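Local coordinates for acetyl-CoA hydrolase/transferase family protein (PDB 2NVV) that probably hydrolyses acetyl-CoA or transfers its CoA to another carboxylate, most likely through a glutamyl-CoA thioester, and binds zinc, at residues H16-G30 with T140-R154. Residues are numbered along the deposited sequence; the frame is centred on the assembly and turned at random.
Sequences HHNDNVGFSGFTPAG and TGVGILPTICRLADR
Ile148 of helix 145-151 lies over the C-terminal end of strand 20-23, its CG2 3.9 Å from Gly22 CA and its CD1 reaching on over the Phe23 carbonyl. CG1 sits between the backbone N and the carbonyl carbon (chi1 54°), which sends the two branches to successive residues of the strand. Beside it, Leu145 CD1 meets Ser24 CB at 3.8 Å, while Ser24 OG donates a hydrogen bond to Gly30 O (2.7 Å) and accepts one from Glu126 N. Further on, glycine backbones pack directly: a CA-H of Gly25 is directed at Gly141 O (CA to O 3.4 Å), and one of Gly143 at Gly25 O. Phe26 CB and the near ring carbon CD1 meet Gly143; the side chain also comes near Glu284, the predicted thioester-forming residue. At the other end, Asp19 OD2 lies at the guanidinium edge of Arg154, 3.1 Å from NH2 in a salt bridge, the carboxylate plane turned 64°; Arg154 NE hydrogen-bonds Phe14 O. The same OD2 accepts His16 N (2.7 Å) from above the carboxylate plane. Aliphatic side chains thus seat the helix on a parallel, Rossmann-like sheet, while Arg154, opening strand 154-160, probably favours the ionised Asp19 carboxylate.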
loop_
_atom_site.group_PDB
_atom_site.type_symbol
_atom_site.label_atom_id
_atom_site.label_comp_id
_atom_site.label_asym_id
_atom_site.label_seq_id
_atom_site.Cartn_x
_atom_site.Cartn_y
_atom_site.Cartn_z
ATOM N N HIS A 16 33.275 12.672 7.320
ATOM C CA HIS A 16 34.279 12.297 6.331
ATOM C C HIS A 16 33.651 11.737 5.065
ATOM O O HIS A 16 32.475 11.373 5.047
ATOM C CB HIS A 16 35.220 11.268 6.937
ATOM C CG HIS A 16 35.660 11.607 8.323
ATOM N ND1 HIS A 16 36.638 12.541 8.588
ATOM C CD2 HIS A 16 35.231 11.161 9.526
ATOM C CE1 HIS A 16 36.794 12.656 9.894
ATOM N NE2 HIS A 16 35.950 11.830 10.486
ATOM N N HIS A 17 34.439 11.673 4.001
ATOM C CA HIS A 17 33.942 11.157 2.741
ATOM C C HIS A 17 33.428 9.746 2.952
ATOM O O HIS A 17 34.025 8.960 3.696
ATOM C CB HIS A 17 35.053 11.155 1.691
ATOM C CG HIS A 17 34.734 10.335 0.482
ATOM N ND1 HIS A 17 35.445 9.202 0.143
ATOM C CD2 HIS A 17 33.759 10.461 -0.448
ATOM C CE1 HIS A 17 34.922 8.666 -0.946
ATOM N NE2 HIS A 17 33.897 9.411 -1.324
ATOM N N ASN A 18 32.312 9.438 2.302
ATOM C CA ASN A 18 31.697 8.117 2.379
ATOM C C ASN A 18 30.968 7.834 3.690
ATOM O O ASN A 18 30.484 6.725 3.908
ATOM C CB ASN A 18 32.741 7.036 2.135
ATOM C CG ASN A 18 32.179 5.852 1.381
ATOM O OD1 ASN A 18 31.745 5.984 0.232
ATOM N ND2 ASN A 18 32.182 4.678 2.024
ATOM N N ASP A 19 30.899 8.825 4.568
ATOM C CA ASP A 19 30.177 8.656 5.818
ATOM C C ASP A 19 28.698 8.765 5.486
ATOM O O ASP A 19 28.320 9.454 4.544
ATOM C CB ASP A 19 30.514 9.765 6.822
ATOM C CG ASP A 19 31.721 9.448 7.688
ATOM O OD1 ASP A 19 32.131 8.265 7.771
ATOM O OD2 ASP A 19 32.253 10.396 8.310
ATOM N N ASN A 20 27.865 8.077 6.249
ATOM C CA ASN A 20 26.423 8.167 6.050
ATOM C C ASN A 20 25.924 9.083 7.151
ATOM O O ASN A 20 26.156 8.834 8.330
ATOM C CB ASN A 20 25.746 6.797 6.162
ATOM C CG ASN A 20 25.945 5.954 4.931
ATOM O OD1 ASN A 20 26.260 6.470 3.860
ATOM N ND2 ASN A 20 25.746 4.652 5.068
ATOM N N VAL A 21 25.242 10.152 6.771
ATOM C CA VAL A 21 24.753 11.095 7.761
ATOM C C VAL A 21 23.235 11.174 7.811
ATOM O O VAL A 21 22.560 11.229 6.779
ATOM C CB VAL A 21 25.320 12.516 7.499
ATOM C CG1 VAL A 21 25.010 13.416 8.671
ATOM C CG2 VAL A 21 26.825 12.446 7.266
ATOM N N GLY A 22 22.708 11.167 9.031
ATOM C CA GLY A 22 21.275 11.274 9.224
ATOM C C GLY A 22 21.021 12.642 9.815
ATOM O O GLY A 22 21.748 13.074 10.707
ATOM N N PHE A 23 20.008 13.336 9.311
ATOM C CA PHE A 23 19.678 14.665 9.806
ATOM C C PHE A 23 18.320 14.680 10.504
ATOM O O PHE A 23 17.412 13.949 10.135
ATOM C CB PHE A 23 19.684 15.662 8.647
ATOM C CG PHE A 23 20.909 15.570 7.772
ATOM C CD1 PHE A 23 20.995 14.603 6.772
ATOM C CD2 PHE A 23 21.967 16.456 7.930
ATOM C CE1 PHE A 23 22.116 14.523 5.941
ATOM C CE2 PHE A 23 23.085 16.381 7.105
ATOM C CZ PHE A 23 23.156 15.412 6.109
ATOM N N SER A 24 18.186 15.520 11.516
ATOM C CA SER A 24 16.938 15.634 12.268
ATOM C C SER A 24 15.915 16.477 11.515
ATOM O O SER A 24 16.206 17.033 10.451
ATOM C CB SER A 24 17.202 16.282 13.626
ATOM O OG SER A 24 17.600 17.639 13.468
ATOM N N GLY A 25 14.708 16.561 12.066
ATOM C CA GLY A 25 13.665 17.361 11.443
ATOM C C GLY A 25 12.797 16.695 10.395
ATOM O O GLY A 25 13.035 15.566 9.988
ATOM N N PHE A 26 11.763 17.416 9.977
ATOM C CA PHE A 26 10.836 16.952 8.953
ATOM C C PHE A 26 10.451 18.237 8.234
ATOM O O PHE A 26 9.780 19.086 8.810
ATOM C CB PHE A 26 9.616 16.315 9.600
ATOM C CG PHE A 26 8.773 15.523 8.648
ATOM C CD1 PHE A 26 9.210 14.293 8.176
ATOM C CD2 PHE A 26 7.537 16.004 8.241
ATOM C CE1 PHE A 26 8.418 13.546 7.310
ATOM C CE2 PHE A 26 6.734 15.278 7.380
ATOM C CZ PHE A 26 7.166 14.044 6.909
ATOM N N THR A 27 10.875 18.354 6.979
ATOM C CA THR A 27 10.695 19.550 6.164
ATOM C C THR A 27 11.753 20.439 6.802
ATOM O O THR A 27 12.301 20.080 7.840
ATOM C CB THR A 27 9.304 20.240 6.319
ATOM O OG1 THR A 27 9.288 21.050 7.500
ATOM C CG2 THR A 27 8.188 19.214 6.378
ATOM N N PRO A 28 12.065 21.600 6.204
ATOM C CA PRO A 28 13.082 22.465 6.813
ATOM C C PRO A 28 12.984 22.504 8.338
ATOM O O PRO A 28 14.001 22.521 9.031
ATOM C CB PRO A 28 12.798 23.817 6.181
ATOM C CG PRO A 28 12.403 23.441 4.815
ATOM C CD PRO A 28 11.457 22.262 5.038
ATOM N N ALA A 29 11.760 22.510 8.853
ATOM C CA ALA A 29 11.524 22.546 10.299
ATOM C C ALA A 29 12.241 21.414 11.058
ATOM O O ALA A 29 12.093 20.233 10.715
ATOM C CB ALA A 29 10.015 22.493 10.580
ATOM N N GLY A 30 13.013 21.785 12.083
ATOM C CA GLY A 30 13.731 20.805 12.889
ATOM C C GLY A 30 15.052 20.315 12.322
ATOM O O GLY A 30 15.678 19.431 12.889
ATOM N N THR A 140 11.039 22.018 15.817
ATOM C CA THR A 140 9.743 21.940 15.151
ATOM C C THR A 140 9.472 20.762 14.207
ATOM O O THR A 140 8.404 20.700 13.603
ATOM C CB THR A 140 9.476 23.264 14.404
ATOM O OG1 THR A 140 10.599 23.579 13.568
ATOM C CG2 THR A 140 9.255 24.396 15.405
ATOM N N GLY A 141 10.421 19.837 14.086
ATOM C CA GLY A 141 10.232 18.691 13.214
ATOM C C GLY A 141 10.888 17.473 13.817
ATOM O O GLY A 141 11.987 17.586 14.335
ATOM N N VAL A 142 10.242 16.310 13.760
ATOM C CA VAL A 142 10.826 15.098 14.344
ATOM C C VAL A 142 11.477 14.152 13.336
ATOM O O VAL A 142 12.633 13.785 13.490
ATOM C CB VAL A 142 9.781 14.304 15.166
ATOM C CG1 VAL A 142 10.468 13.132 15.883
ATOM C CG2 VAL A 142 9.117 15.231 16.194
ATOM N N GLY A 143 10.734 13.749 12.316
ATOM C CA GLY A 143 11.275 12.862 11.303
ATOM C C GLY A 143 11.733 11.515 11.825
ATOM O O GLY A 143 10.940 10.748 12.374
ATOM N N ILE A 144 13.020 11.225 11.637
ATOM C CA ILE A 144 13.606 9.968 12.090
ATOM C C ILE A 144 14.626 10.215 13.197
ATOM O O ILE A 144 15.531 9.422 13.401
ATOM C CB ILE A 144 14.309 9.220 10.928
ATOM C CG1 ILE A 144 15.508 10.031 10.425
ATOM C CG2 ILE A 144 13.320 8.985 9.804
ATOM C CD1 ILE A 144 16.253 9.393 9.271
ATOM N N LEU A 145 14.453 11.317 13.913
ATOM C CA LEU A 145 15.338 11.705 14.997
ATOM C C LEU A 145 15.750 10.591 15.948
ATOM O O LEU A 145 16.930 10.262 16.047
ATOM C CB LEU A 145 14.697 12.835 15.806
ATOM C CG LEU A 145 15.416 13.277 17.091
ATOM C CD1 LEU A 145 16.570 14.204 16.761
ATOM C CD2 LEU A 145 14.439 13.993 17.997
ATOM N N PRO A 146 14.785 9.996 16.672
ATOM C CA PRO A 146 15.170 8.928 17.599
ATOM C C PRO A 146 15.987 7.788 17.009
ATOM O O PRO A 146 16.861 7.237 17.678
ATOM C CB PRO A 146 13.828 8.470 18.184
ATOM C CG PRO A 146 12.817 8.874 17.152
ATOM C CD PRO A 146 13.326 10.206 16.688
ATOM N N THR A 147 15.728 7.446 15.754
ATOM C CA THR A 147 16.455 6.361 15.130
ATOM C C THR A 147 17.882 6.751 14.749
ATOM O O THR A 147 18.806 5.968 14.964
ATOM C CB THR A 147 15.709 5.844 13.891
ATOM O OG1 THR A 147 14.373 5.484 14.269
ATOM C CG2 THR A 147 16.418 4.622 13.300
ATOM N N ILE A 148 18.074 7.948 14.194
ATOM C CA ILE A 148 19.420 8.360 13.811
ATOM C C ILE A 148 20.308 8.597 15.036
ATOM O O ILE A 148 21.515 8.377 14.986
ATOM C CB ILE A 148 19.417 9.642 12.897
ATOM C CG1 ILE A 148 18.654 10.783 13.553
ATOM C CG2 ILE A 148 18.800 9.318 11.553
ATOM C CD1 ILE A 148 18.613 12.032 12.710
ATOM N N CYS A 149 19.706 9.043 16.132
ATOM C CA CYS A 149 20.443 9.285 17.366
ATOM C C CYS A 149 20.864 7.967 18.000
ATOM O O CYS A 149 21.926 7.873 18.629
ATOM C CB CYS A 149 19.587 10.064 18.357
ATOM S SG CYS A 149 19.421 11.826 17.995
ATOM N N ARG A 150 20.027 6.951 17.827
ATOM C CA ARG A 150 20.303 5.637 18.378
ATOM C C ARG A 150 21.383 4.911 17.584
ATOM O O ARG A 150 22.328 4.366 18.161
ATOM C CB ARG A 150 19.030 4.782 18.379
ATOM C CG ARG A 150 19.283 3.364 18.826
ATOM C CD ARG A 150 18.400 2.352 18.112
ATOM N NE ARG A 150 17.165 2.070 18.841
ATOM C CZ ARG A 150 16.665 0.847 19.004
ATOM N NH1 ARG A 150 17.303 -0.203 18.492
ATOM N NH2 ARG A 150 15.523 0.673 19.666
ATOM N N LEU A 151 21.239 4.918 16.261
ATOM C CA LEU A 151 22.162 4.233 15.367
ATOM C C LEU A 151 23.495 4.916 15.048
ATOM O O LEU A 151 24.445 4.234 14.668
ATOM C CB LEU A 151 21.446 3.935 14.051
ATOM C CG LEU A 151 20.666 2.635 13.823
ATOM C CD1 LEU A 151 20.127 2.071 15.122
ATOM C CD2 LEU A 151 19.546 2.932 12.818
ATOM N N ALA A 152 23.565 6.242 15.180
ATOM C CA ALA A 152 24.788 6.990 14.861
ATOM C C ALA A 152 25.951 6.743 15.798
ATOM O O ALA A 152 25.763 6.552 16.993
ATOM C CB ALA A 152 24.491 8.487 14.808
ATOM N N ASP A 153 27.160 6.754 15.240
ATOM C CA ASP A 153 28.380 6.566 16.012
ATOM C C ASP A 153 28.657 7.840 16.817
ATOM O O ASP A 153 29.105 7.787 17.965
ATOM C CB ASP A 153 29.557 6.303 15.077
ATOM C CG ASP A 153 29.579 4.889 14.538
ATOM O OD1 ASP A 153 30.303 4.656 13.544
ATOM O OD2 ASP A 153 28.894 4.011 15.108
ATOM N N ARG A 154 28.403 8.988 16.198
ATOM C CA ARG A 154 28.611 10.271 16.859
ATOM C C ARG A 154 27.516 11.252 16.473
ATOM O O ARG A 154 26.956 11.178 15.375
ATOM C CB ARG A 154 29.993 10.832 16.516
ATOM C CG ARG A 154 30.356 10.707 15.060
ATOM C CD ARG A 154 31.812 11.082 14.796
ATOM N NE ARG A 154 32.112 11.037 13.365
ATOM C CZ ARG A 154 32.160 9.922 12.651
ATOM N NH1 ARG A 154 31.935 8.757 13.240
ATOM N NH2 ARG A 154 32.399 9.964 11.347
#